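Undecaprenyl pyrophosphate synthase (Campylobacter jejuni, PDB 3UGS) probably catalyses the magnesium-dependent condensation of isopentenyl diphosphate with allylic diphosphates to build long polyprenyl chains. Local coordinates at residues Gly135-Ile140 / Leu181-Leu186. Numbering follows the deposited sequence.
Sequences GARDEI and LSNFLL. With FFT ((2Z,6Z)-3,7,11-trimethyldodeca-2,6,10-trien-1-yl dihydrogen phosphate), chain C.
Asn-183 meets the N-terminal end of helix 136-149 with two oxygens at once. Its backbone O accepts the N-H of Ala-136 at 2.9 Å, the donor standing above the carbonyl plane. The side-chain OD1 takes the N-H of Arg-137 at 3.1 Å along a fairly straight path (155°), and Ala-136 N makes a second, weak bond to OD1. Two first-turn amides, which have no carbonyl a turn earlier in their own helix to bond to, are thus satisfied by one residue of the loop between strands 171-175 and 193-197, while Gly-135 O already receives Glu-139 N within the helix. Asparagine suits the place because its amide also donates: ND2 gives one bond to Glu-62 OE2, in a substrate-binding segment, and another to a water, which accepts a weak bond from Asp-138 N. Asn-183 ND2 also lies 3.5 Å from Gly-135 CA, and a side chain at the N-cap would collide with it.

The small methyl of Ala-136 fits against Leu-186, Ala-136 CB to Leu-186 CG 3.6 Å, in a buried apolar patch. Arg-137, extended from CG to NE, crosses the Asn-183 side chain at about a right angle; its NH2 forms a salt bridge with Asp-168 of the second subunit and a hydrogen bond with the Trp-187 carbonyl of that subunit. Buried Glu-139 has its carboxylate held by Tyr-134, Gln-188 and the Leu-165 amide.

Ser-182 has OG anti to its carbonyl carbon (chi1 -69°) and donates to O3 of the farnesyl phosphate at 2.6 Å; Arg-174, Arg-180 and Gly-16 bind the same ligand. A distant loop thus feeds acceptors to the helix after strand 126-134, consistent with a link between the phosphate site of a cis-prenyltransferase and its dimer interface.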
ATOM      1  N   GLY A 135       7.636  -6.859   8.237  1.00 20.78           N
ATOM      2  CA  GLY A 135       7.568  -6.094   7.007  1.00 21.46           C
ATOM      3  C   GLY A 135       6.626  -6.760   6.034  1.00 21.42           C
ATOM      4  O   GLY A 135       6.536  -7.996   6.006  1.00 23.44           O
ATOM      5  N   ALA A 136       5.942  -5.942   5.234  1.00 19.83           N
ATOM      6  CA  ALA A 136       4.879  -6.447   4.313  1.00 19.63           C
ATOM      7  C   ALA A 136       5.503  -7.271   3.227  1.00 18.77           C
ATOM      8  O   ALA A 136       5.014  -8.313   2.844  1.00 18.50           O
ATOM      9  CB  ALA A 136       4.061  -5.318   3.699  1.00 19.13           C
ATOM     10  N   ARG A 137       6.612  -6.767   2.729  1.00 18.92           N
ATOM     11  CA  ARG A 137       7.306  -7.436   1.627  1.00 19.84           C
ATOM     12  C   ARG A 137       7.769  -8.827   2.086  1.00 20.21           C
ATOM     13  O   ARG A 137       7.617  -9.813   1.405  1.00 21.37           O
ATOM     14  CB  ARG A 137       8.486  -6.616   1.100  1.00 20.13           C
ATOM     15  CG  ARG A 137       8.089  -5.487   0.158  1.00 19.56           C
ATOM     16  CD  ARG A 137       9.302  -4.639  -0.208  1.00 19.56           C
ATOM     17  NE  ARG A 137       8.986  -3.492  -1.087  1.00 19.93           N
ATOM     18  CZ  ARG A 137       9.891  -2.845  -1.821  1.00 17.99           C
ATOM     19  NH1 ARG A 137      11.141  -3.225  -1.789  1.00 17.75           N
ATOM     20  NH2 ARG A 137       9.550  -1.807  -2.572  1.00 18.65           N
ATOM     21  N   ASP A 138       8.314  -8.853   3.277  1.00 20.69           N
ATOM     22  CA  ASP A 138       8.799 -10.086   3.930  1.00 20.66           C
ATOM     23  C   ASP A 138       7.630 -11.009   4.198  1.00 20.82           C
ATOM     24  O   ASP A 138       7.692 -12.181   3.959  1.00 21.96           O
ATOM     25  CB  ASP A 138       9.569  -9.740   5.236  1.00 23.00           C
ATOM     26  CG  ASP A 138       9.913 -10.976   6.106  1.00 24.94           C
ATOM     27  OD1 ASP A 138      10.870 -11.677   5.789  1.00 26.20           O
ATOM     28  OD2 ASP A 138       9.261 -11.223   7.153  1.00 26.24           O
ATOM     29  N   GLU A 139       6.538 -10.465   4.716  1.00 22.16           N
ATOM     30  CA  GLU A 139       5.325 -11.281   4.978  1.00 21.27           C
ATOM     31  C   GLU A 139       4.877 -11.945   3.666  1.00 21.04           C
ATOM     32  O   GLU A 139       4.605 -13.151   3.557  1.00 21.03           O
ATOM     33  CB  GLU A 139       4.204 -10.444   5.542  1.00 22.22           C
ATOM     34  CG  GLU A 139       3.031 -11.287   6.077  1.00 22.87           C
ATOM     35  CD  GLU A 139       1.720 -10.490   6.241  1.00 24.81           C
ATOM     36  OE1 GLU A 139       1.622  -9.291   5.779  1.00 24.40           O
ATOM     37  OE2 GLU A 139       0.763 -11.085   6.821  1.00 25.26           O
ATOM     38  N   ILE A 140       4.870 -11.134   2.631  1.00 20.14           N
ATOM     39  CA  ILE A 140       4.457 -11.603   1.286  1.00 19.50           C
ATOM     40  C   ILE A 140       5.336 -12.761   0.767  1.00 20.16           C
ATOM     41  O   ILE A 140       4.856 -13.754   0.214  1.00 19.05           O
ATOM     42  CB  ILE A 140       4.407 -10.477   0.254  1.00 18.36           C
ATOM     43  CG1 ILE A 140       3.263  -9.501   0.598  1.00 17.63           C
ATOM     44  CG2 ILE A 140       4.216 -11.039  -1.156  1.00 15.35           C
ATOM     45  CD1 ILE A 140       3.181  -8.312  -0.336  1.00 16.46           C
ATOM     46  N   LEU A 181       2.920   4.345   4.086  1.00 25.17           N
ATOM     47  CA  LEU A 181       2.526   3.066   4.747  1.00 26.99           C
ATOM     48  C   LEU A 181       3.666   2.350   5.418  1.00 24.78           C
ATOM     49  O   LEU A 181       3.488   1.488   6.244  1.00 23.67           O
ATOM     50  CB  LEU A 181       1.832   2.103   3.786  1.00 30.09           C
ATOM     51  CG  LEU A 181       0.472   2.628   3.233  1.00 31.37           C
ATOM     52  CD1 LEU A 181      -0.292   1.470   2.611  1.00 33.11           C
ATOM     53  CD2 LEU A 181      -0.376   3.290   4.302  1.00 28.79           C
ATOM     54  N   SER A 182       4.844   2.745   5.012  1.00 24.56           N
ATOM     55  CA  SER A 182       6.085   2.208   5.552  1.00 23.63           C
ATOM     56  C   SER A 182       6.061   0.700   5.758  1.00 22.67           C
ATOM     57  O   SER A 182       6.181   0.206   6.862  1.00 23.63           O
ATOM     58  CB  SER A 182       6.431   2.897   6.856  1.00 23.84           C
ATOM     59  OG  SER A 182       6.780   4.224   6.574  1.00 25.53           O
ATOM     60  N   ASN A 183       5.901  -0.019   4.663  1.00 21.58           N
ATOM     61  CA  ASN A 183       5.985  -1.513   4.649  1.00 21.04           C
ATOM     62  C   ASN A 183       5.003  -2.193   5.606  1.00 21.19           C
ATOM     63  O   ASN A 183       5.258  -3.269   6.151  1.00 18.77           O
ATOM     64  CB  ASN A 183       7.406  -1.979   4.971  1.00 21.84           C
ATOM     65  CG  ASN A 183       7.780  -3.289   4.278  1.00 21.74           C
ATOM     66  OD1 ASN A 183       7.045  -3.783   3.432  1.00 21.98           O
ATOM     67  ND2 ASN A 183       8.923  -3.857   4.644  1.00 21.13           N
ATOM     68  N   PHE A 184       3.881  -1.509   5.805  1.00 21.89           N
ATOM     69  CA  PHE A 184       2.842  -1.967   6.728  1.00 23.09           C
ATOM     70  C   PHE A 184       1.644  -2.550   5.998  1.00 23.17           C
ATOM     71  O   PHE A 184       0.844  -1.835   5.397  1.00 24.38           O
ATOM     72  CB  PHE A 184       2.411  -0.854   7.706  1.00 23.68           C
ATOM     73  CG  PHE A 184       1.589  -1.345   8.878  1.00 23.74           C
ATOM     74  CD1 PHE A 184       1.926  -2.494   9.568  1.00 24.17           C
ATOM     75  CD2 PHE A 184       0.480  -0.635   9.297  1.00 25.81           C
ATOM     76  CE1 PHE A 184       1.157  -2.930  10.639  1.00 24.17           C
ATOM     77  CE2 PHE A 184      -0.295  -1.068  10.353  1.00 24.82           C
ATOM     78  CZ  PHE A 184       0.050  -2.216  11.030  1.00 23.82           C
ATOM     79  N   LEU A 185       1.532  -3.875   6.069  1.00 22.50           N
ATOM     80  CA  LEU A 185       0.334  -4.583   5.543  1.00 20.93           C
ATOM     81  C   LEU A 185      -0.077  -4.178   4.105  1.00 21.39           C
ATOM     82  O   LEU A 185      -1.248  -3.976   3.747  1.00 21.55           O
ATOM     83  CB  LEU A 185      -0.850  -4.293   6.440  1.00 20.89           C
ATOM     84  CG  LEU A 185      -0.691  -4.714   7.915  1.00 21.61           C
ATOM     85  CD1 LEU A 185      -1.890  -4.214   8.717  1.00 20.10           C
ATOM     86  CD2 LEU A 185      -0.483  -6.233   8.030  1.00 20.75           C
ATOM     87  N   LEU A 186       0.915  -4.078   3.258  1.00 20.87           N
ATOM     88  CA  LEU A 186       0.667  -3.631   1.860  1.00 19.52           C
ATOM     89  C   LEU A 186      -0.377  -4.481   1.115  1.00 18.96           C
ATOM     90  O   LEU A 186      -1.283  -3.996   0.430  1.00 19.12           O
ATOM     91  CB  LEU A 186       1.969  -3.564   1.088  1.00 18.75           C
ATOM     92  CG  LEU A 186       2.961  -2.516   1.664  1.00 19.50           C
ATOM     93  CD1 LEU A 186       4.364  -2.622   1.009  1.00 19.44           C
ATOM     94  CD2 LEU A 186       2.400  -1.094   1.548  1.00 17.77           C
TER
HETATM   95  O3  FFT C 401       6.581   6.006   8.461  1.00 26.79           O
HETATM   96  P   FFT C 401       7.337   6.189   9.750  1.00 28.13           P
HETATM   97  O1  FFT C 401       6.552   6.923  10.793  1.00 27.74           O
HETATM   98  O2  FFT C 401       8.753   6.665   9.482  1.00 29.08           O
HETATM   99  O   FFT C 401       7.546   4.730  10.427  1.00 28.80           O
HETATM  100  C14 FFT C 401       6.436   4.017  11.012  1.00 28.73           C
HETATM  101  C13 FFT C 401       6.831   2.605  11.383  1.00 28.32           C
HETATM  102  C11 FFT C 401       6.707   2.123  12.616  1.00 30.48           C
HETATM  103  C12 FFT C 401       7.118   0.733  12.923  1.00 29.77           C
HETATM  104  C10 FFT C 401       6.061   2.919  13.717  1.00 35.39           C
HETATM  105  C9  FFT C 401       6.948   3.051  14.920  1.00 37.52           C
HETATM  106  C8  FFT C 401       6.389   4.111  15.851  1.00 37.69           C
HETATM  107  C6  FFT C 401       5.923   3.802  17.077  1.00 38.77           C
HETATM  108  C7  FFT C 401       5.392   4.862  18.014  1.00 34.62           C
HETATM  109  C5  FFT C 401       5.938   2.369  17.530  1.00 39.02           C
HETATM  110  C4  FFT C 401       6.119   2.401  19.029  1.00 42.58           C
HETATM  111  C3  FFT C 401       6.507   1.052  19.586  1.00 42.03           C
HETATM  112  C1  FFT C 401       6.356   0.819  20.912  1.00 44.90           C
HETATM  113  C2  FFT C 401       5.803   1.899  21.828  1.00 39.87           C
HETATM  114  C   FFT C 401       6.743  -0.538  21.462  1.00 42.92           C
HETATM  115  O   HOH W   1      10.089  -6.436   4.665  1.00 17.08           O